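Local structure of pesticidal crystal protein Cry4Aa (Bacillus thuringiensis, 2C9K) at residues 6-9 / 10-14; 38-41 / 42-46; 45-48 / 49-52. The protein acts as a mosquito-larvicidal toxin that binds midgut epithelial cells of insects and promotes their colloid-osmotic lysis. All blocks are in the same frame, centred on the assembly; numbering follows the deposited sequence.

How the contacts relate
All three contacts belong to the helical part of the toxin, the N-terminal bundle that in three-domain Cry toxins is associated with pore formation. In chain order, contact 1 lies on helix 5-16, contact 2 in the connection from helix 29-37 to helix 46-58, and contact 3 on the first turns of helix 46-58. Contacts 2 and 3 share Asn-45 and Thr-46 and have centres about 10 Å apart; Phe-38 of one packs on Trp-47 of the other. The centre of contact 1 is about 18 Å from each. It touches contact 3 through Tyr-6 on Phe-50, so the N-terminal helix packs directly against helix 46-58.

Contact 1: 6-9 / 10-14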
# COMPACT_ATOMS: atom_id res chain seq x y z
N TYR A 6 -7.75 8.96 -3.83
CA TYR A 6 -6.62 8.03 -3.80
C TYR A 6 -7.00 6.76 -3.06
O TYR A 6 -6.95 5.66 -3.61
CB TYR A 6 -5.42 8.68 -3.08
CG TYR A 6 -4.81 9.87 -3.79
CD1 TYR A 6 -4.09 10.82 -3.08
CD2 TYR A 6 -4.94 10.04 -5.17
CE1 TYR A 6 -3.51 11.91 -3.71
CE2 TYR A 6 -4.36 11.12 -5.82
CZ TYR A 6 -3.65 12.06 -5.08
OH TYR A 6 -3.08 13.15 -5.71
N THR A 7 -7.39 6.91 -1.80
CA THR A 7 -7.76 5.77 -0.98
C THR A 7 -9.09 5.10 -1.38
O THR A 7 -9.27 3.92 -1.11
CB THR A 7 -7.79 6.14 0.52
OG1 THR A 7 -8.49 7.37 0.70
CG2 THR A 7 -6.37 6.29 1.05
N ILE A 8 -10.01 5.84 -2.00
CA ILE A 8 -11.28 5.24 -2.42
C ILE A 8 -11.12 4.43 -3.71
O ILE A 8 -11.62 3.32 -3.82
CB ILE A 8 -12.38 6.30 -2.69
CG1 ILE A 8 -12.82 6.97 -1.38
CG2 ILE A 8 -13.58 5.61 -3.34
CD1 ILE A 8 -13.75 8.14 -1.59
N VAL A 9 -10.45 5.00 -4.69
CA VAL A 9 -10.24 4.30 -5.94
C VAL A 9 -9.52 2.99 -5.65
O VAL A 9 -9.80 1.97 -6.27
CB VAL A 9 -9.36 5.13 -6.90
CG1 VAL A 9 -9.00 4.28 -8.12
CG2 VAL A 9 -10.11 6.38 -7.33
N VAL A 10 -8.61 3.01 -4.69
CA VAL A 10 -7.87 1.80 -4.35
C VAL A 10 -8.78 0.82 -3.62
O VAL A 10 -8.71 -0.39 -3.83
CB VAL A 10 -6.65 2.13 -3.46
CG1 VAL A 10 -5.96 0.86 -3.01
CG2 VAL A 10 -5.68 2.98 -4.25
N GLY A 11 -9.66 1.37 -2.78
CA GLY A 11 -10.59 0.53 -2.05
C GLY A 11 -11.56 -0.21 -2.95
O GLY A 11 -11.90 -1.36 -2.68
N THR A 12 -11.99 0.44 -4.03
CA THR A 12 -12.93 -0.16 -4.97
C THR A 12 -12.35 -1.30 -5.78
O THR A 12 -13.02 -2.28 -6.06
CB THR A 12 -13.46 0.88 -5.95
OG1 THR A 12 -13.91 2.02 -5.22
CG2 THR A 12 -14.61 0.32 -6.76
N VAL A 13 -11.09 -1.15 -6.17
CA VAL A 13 -10.40 -2.18 -6.95
C VAL A 13 -10.23 -3.47 -6.12
O VAL A 13 -10.52 -4.56 -6.61
CB VAL A 13 -9.01 -1.67 -7.44
CG1 VAL A 13 -8.25 -2.78 -8.12
CG2 VAL A 13 -9.21 -0.52 -8.40
N LEU A 14 -9.77 -3.33 -4.87
CA LEU A 14 -9.60 -4.48 -3.98
C LEU A 14 -10.92 -5.24 -3.90
O LEU A 14 -10.96 -6.46 -4.08
CB LEU A 14 -9.20 -4.03 -2.58
CG LEU A 14 -7.74 -3.64 -2.39
CD1 LEU A 14 -7.56 -2.85 -1.11
CD2 LEU A 14 -6.88 -4.90 -2.38
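With OG1 anti to the carbonyl carbon (chi1 -50°), the Thr-12 hydroxyl lies beside its own backbone N and faces the carbonyl of Ile-8 one turn earlier. The valines Val-10 and Val-13 both keep CG1 anti to the backbone N, which turns CG2 toward the preceding turn; in Val-13 this methyl lies 3.3 Å from Val-9 O.

Ile-8 O is gripped twice. Thr-12 N donates at 2.9 Å to Ile-8 O, almost in line with the C=O bond, as usual in an alpha helix. The hydroxyl is the second donor: Thr-12 OG1 lies 3.0 Å from Ile-8 O and comes from above the carbonyl plane, about 39° out of it, so the two donors take different approaches to one oxygen. The methyl branch of Ile-8 crosses the threonine at an angle, CG2 being 4.1 Å from Thr-12 OG1. Next to this pair, Gly-11 N bonds to Thr-7 O at 3.1 Å. The i to i+4 links from Val-10 N to Tyr-6 O and from Val-13 N to Val-9 O are weak, the latter 3.4 Å long.

Helix 5-16 is wedged among its neighbours. Ile-8, Val-9 and Thr-12 touch helix 29-37; Tyr-6, Val-10 and Val-13 touch helix 222-240; and Tyr-6, Val-9 and Val-13 also pack on helix 140-164. The Thr-7 hydroxyl bonds to Ile-411 O, tying the N-terminal helix to the neighbouring beta-rich part of the toxin.

Aliphatic branches thus meet other helices while the one hydroxyl of the Ile-8/Thr-12 pair is spent on its own helix: Thr-12 can sit beside helix 29-37 with its proton already committed to a backbone carbonyl.

Contact 2: 38-41 / 42-46; sequences FPAQ and DQSNT
Ser-44 and the backbone of Ala-40 and Gln-41 carry the polar part of this turn between helix 29-37 and helix 46-58. The serine hydroxyl works in both directions: Ser-44 OG donates to Gln-41 O at 2.7 Å, tilted 23° from the carbonyl plane, and accepts from Ala-40 N at 3.1 Å. With OG anti to its own carbonyl carbon (chi1 -50°), the hydroxyl points back into the curve of the chain and reaches both groups. Ser-44 N adds a weak bond to Gln-41 O. Gln-41 and Asp-42 have backbone angles close to those of a type II' beta turn; the closing bond from Gln-43 N to Ala-40 O is less certain, because that oxygen is poorly placed. Outside the turn, Ser-44 O bonds to Asn-71 ND2 of helix 64-74.

One water links the side-chain amides, donating to Gln-41 OE1 at 2.7 Å and, more distantly, to Gln-43 OE1 at 3.3 Å.

Carbon atoms also pack against the two hydroxyls: Ala-40 CB lies 3.7 Å from Ser-44 OG, and Pro-39 CD is 3.8 Å from Thr-46 OG1, a hydroxyl that bonds to Leu-37 O. The Phe-38 ring meets Phe-78 of helix 77-89.

The Ser-44 hydroxyl bridges Ala-40 N and Gln-41 O across the turn, so one buried side-chain oxygen ties the two ends of the chain reversal together.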
# COMPACT_ATOMS: atom_id res chain seq x y z
N PHE A 38 -15.04 11.96 -11.67
CA PHE A 38 -15.70 12.98 -12.49
C PHE A 38 -17.00 13.47 -11.85
O PHE A 38 -18.09 13.21 -12.37
CB PHE A 38 -16.01 12.42 -13.87
CG PHE A 38 -14.86 11.73 -14.53
CD1 PHE A 38 -14.68 10.36 -14.39
CD2 PHE A 38 -13.95 12.45 -15.31
CE1 PHE A 38 -13.63 9.71 -15.01
CE2 PHE A 38 -12.89 11.81 -15.94
CZ PHE A 38 -12.72 10.44 -15.80
N PRO A 39 -16.91 14.18 -10.72
CA PRO A 39 -18.08 14.72 -10.02
C PRO A 39 -18.80 15.85 -10.77
O PRO A 39 -19.98 16.12 -10.54
CB PRO A 39 -17.51 15.16 -8.67
CG PRO A 39 -16.11 15.55 -9.02
CD PRO A 39 -15.68 14.44 -9.95
N ALA A 40 -18.07 16.52 -11.66
CA ALA A 40 -18.63 17.60 -12.46
C ALA A 40 -18.45 17.24 -13.94
O ALA A 40 -18.12 18.09 -14.77
CB ALA A 40 -17.91 18.91 -12.15
N GLN A 41 -18.64 15.96 -14.24
CA GLN A 41 -18.52 15.43 -15.60
C GLN A 41 -17.20 15.77 -16.28
O GLN A 41 -16.15 15.77 -15.63
CB GLN A 41 -19.69 15.93 -16.45
CG GLN A 41 -21.04 15.44 -15.95
CD GLN A 41 -21.33 15.95 -14.55
OE1 GLN A 41 -21.52 17.14 -14.34
NE2 GLN A 41 -21.37 15.03 -13.58
N ASP A 42 -17.24 16.04 -17.58
CA ASP A 42 -16.03 16.35 -18.32
C ASP A 42 -15.54 17.77 -18.10
O ASP A 42 -14.86 18.35 -18.94
CB ASP A 42 -16.25 16.11 -19.82
CG ASP A 42 -17.29 17.03 -20.41
OD1 ASP A 42 -17.37 17.11 -21.66
OD2 ASP A 42 -18.04 17.67 -19.64
N GLN A 43 -15.91 18.34 -16.95
CA GLN A 43 -15.49 19.69 -16.60
C GLN A 43 -15.13 19.74 -15.12
O GLN A 43 -15.36 20.74 -14.43
CB GLN A 43 -16.60 20.70 -16.92
CG GLN A 43 -17.87 20.53 -16.11
CD GLN A 43 -18.94 21.55 -16.48
OE1 GLN A 43 -20.01 21.59 -15.86
NE2 GLN A 43 -18.66 22.37 -17.49
N SER A 44 -14.55 18.65 -14.64
CA SER A 44 -14.14 18.53 -13.25
C SER A 44 -12.73 19.10 -13.07
O SER A 44 -12.09 19.51 -14.04
CB SER A 44 -14.13 17.05 -12.83
OG SER A 44 -15.35 16.40 -13.17
N ASN A 45 -12.27 19.13 -11.83
CA ASN A 45 -10.93 19.63 -11.52
C ASN A 45 -10.14 18.58 -10.74
O ASN A 45 -9.19 18.91 -10.03
CB ASN A 45 -11.02 20.91 -10.71
CG ASN A 45 -11.78 22.00 -11.43
OD1 ASN A 45 -11.44 22.37 -12.56
ND2 ASN A 45 -12.82 22.52 -10.79
N THR A 46 -10.53 17.32 -10.90
CA THR A 46 -9.88 16.22 -10.22
C THR A 46 -8.39 16.15 -10.56
O THR A 46 -7.55 16.10 -9.66
CB THR A 46 -10.56 14.87 -10.58
OG1 THR A 46 -11.94 14.93 -10.20
CG2 THR A 46 -9.91 13.72 -9.82
O HOH W 1 -21.72 18.85 -16.39

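Contact 3: 45-48 / 49-52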
# COMPACT_ATOMS: atom_id res chain seq x y z
N ASN A 45 -12.27 19.13 -11.83
CA ASN A 45 -10.93 19.63 -11.52
C ASN A 45 -10.14 18.58 -10.74
O ASN A 45 -9.19 18.91 -10.03
CB ASN A 45 -11.02 20.91 -10.71
CG ASN A 45 -11.78 22.00 -11.43
OD1 ASN A 45 -11.44 22.37 -12.56
ND2 ASN A 45 -12.82 22.52 -10.79
N THR A 46 -10.53 17.32 -10.90
CA THR A 46 -9.88 16.22 -10.22
C THR A 46 -8.39 16.15 -10.56
O THR A 46 -7.55 16.10 -9.66
CB THR A 46 -10.56 14.87 -10.58
OG1 THR A 46 -11.94 14.93 -10.20
CG2 THR A 46 -9.91 13.72 -9.82
N TRP A 47 -8.06 16.16 -11.85
CA TRP A 47 -6.67 16.09 -12.30
C TRP A 47 -5.88 17.33 -11.87
O TRP A 47 -4.68 17.24 -11.58
CB TRP A 47 -6.62 15.93 -13.82
CG TRP A 47 -7.58 14.89 -14.30
CD1 TRP A 47 -8.48 15.03 -15.30
CD2 TRP A 47 -7.77 13.58 -13.76
NE1 TRP A 47 -9.25 13.89 -15.41
CE2 TRP A 47 -8.83 12.99 -14.48
CE3 TRP A 47 -7.16 12.85 -12.73
CZ2 TRP A 47 -9.29 11.69 -14.21
CZ3 TRP A 47 -7.62 11.56 -12.46
CH2 TRP A 47 -8.67 11.00 -13.20
N SER A 48 -6.53 18.48 -11.84
CA SER A 48 -5.85 19.70 -11.41
C SER A 48 -5.48 19.51 -9.95
O SER A 48 -4.33 19.71 -9.56
CB SER A 48 -6.77 20.91 -11.54
OG SER A 48 -7.04 21.19 -12.89
N ASP A 49 -6.46 19.11 -9.14
CA ASP A 49 -6.21 18.87 -7.73
C ASP A 49 -5.09 17.87 -7.54
O ASP A 49 -4.21 18.06 -6.70
CB ASP A 49 -7.47 18.37 -7.04
CG ASP A 49 -8.59 19.38 -7.06
OD1 ASP A 49 -8.28 20.59 -7.04
OD2 ASP A 49 -9.77 18.97 -7.08
N PHE A 50 -5.11 16.80 -8.33
CA PHE A 50 -4.06 15.79 -8.23
C PHE A 50 -2.71 16.40 -8.56
O PHE A 50 -1.73 16.18 -7.85
CB PHE A 50 -4.34 14.60 -9.16
CG PHE A 50 -5.43 13.67 -8.68
CD1 PHE A 50 -5.62 12.44 -9.30
CD2 PHE A 50 -6.28 14.03 -7.64
CE1 PHE A 50 -6.64 11.58 -8.89
CE2 PHE A 50 -7.31 13.19 -7.22
CZ PHE A 50 -7.49 11.96 -7.84
N ILE A 51 -2.65 17.17 -9.64
CA ILE A 51 -1.40 17.80 -10.06
C ILE A 51 -0.96 18.93 -9.13
O ILE A 51 0.20 19.02 -8.75
CB ILE A 51 -1.50 18.34 -11.51
CG1 ILE A 51 -1.89 17.22 -12.46
CG2 ILE A 51 -0.17 18.93 -11.94
CD1 ILE A 51 -1.97 17.66 -13.89
N THR A 52 -1.90 19.79 -8.77
CA THR A 52 -1.57 20.89 -7.89
C THR A 52 -1.04 20.38 -6.55
O THR A 52 -0.04 20.88 -6.05
CB THR A 52 -2.79 21.77 -7.64
OG1 THR A 52 -3.24 22.30 -8.90
CG2 THR A 52 -2.46 22.91 -6.70
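Trp-47 and Phe-50 form an aromatic pair one turn apart at the start of helix 46-58, within the helical bundle of the toxin. It is an edge-to-face (T-shaped) stack: the edge of the tryptophan's six-membered ring is turned toward the face of Phe-50, offset, with centroids 5.5 Å apart and planes at 82°. The closest approach is from Trp-47 CZ3 to Phe-50 CE1, 3.7 Å. Thr-46 supplies a third member. Its methyl, anti to the backbone N, makes a CH-pi contact over a face of Phe-50, CG2 being 3.9 Å from the ring centroid, and it also lies above a face of Trp-47, toward the rim.

Regular helix bonds hold these groups in step. Asp-49 N meets Asn-45 O nearly straight, at 2.9 Å, and Phe-50 N and Ile-51 N bond to Thr-46 O and Trp-47 O. Further along, Ser-48 O takes two donors: Thr-52 N head-on and Thr-52 OG1, 2.9 Å from that oxygen, from well above the carbonyl plane.

Both rings reach helix 140-164, Trp-47 also touches helix 64-74, and Phe-50 meets the ring of Tyr-6.

Buried Thr-46, Trp-47 and Phe-50 thus offer rings and a methyl to neighbouring helices, while at partly exposed Thr-52 the hydroxyl donates to Ser-48 O of the preceding turn.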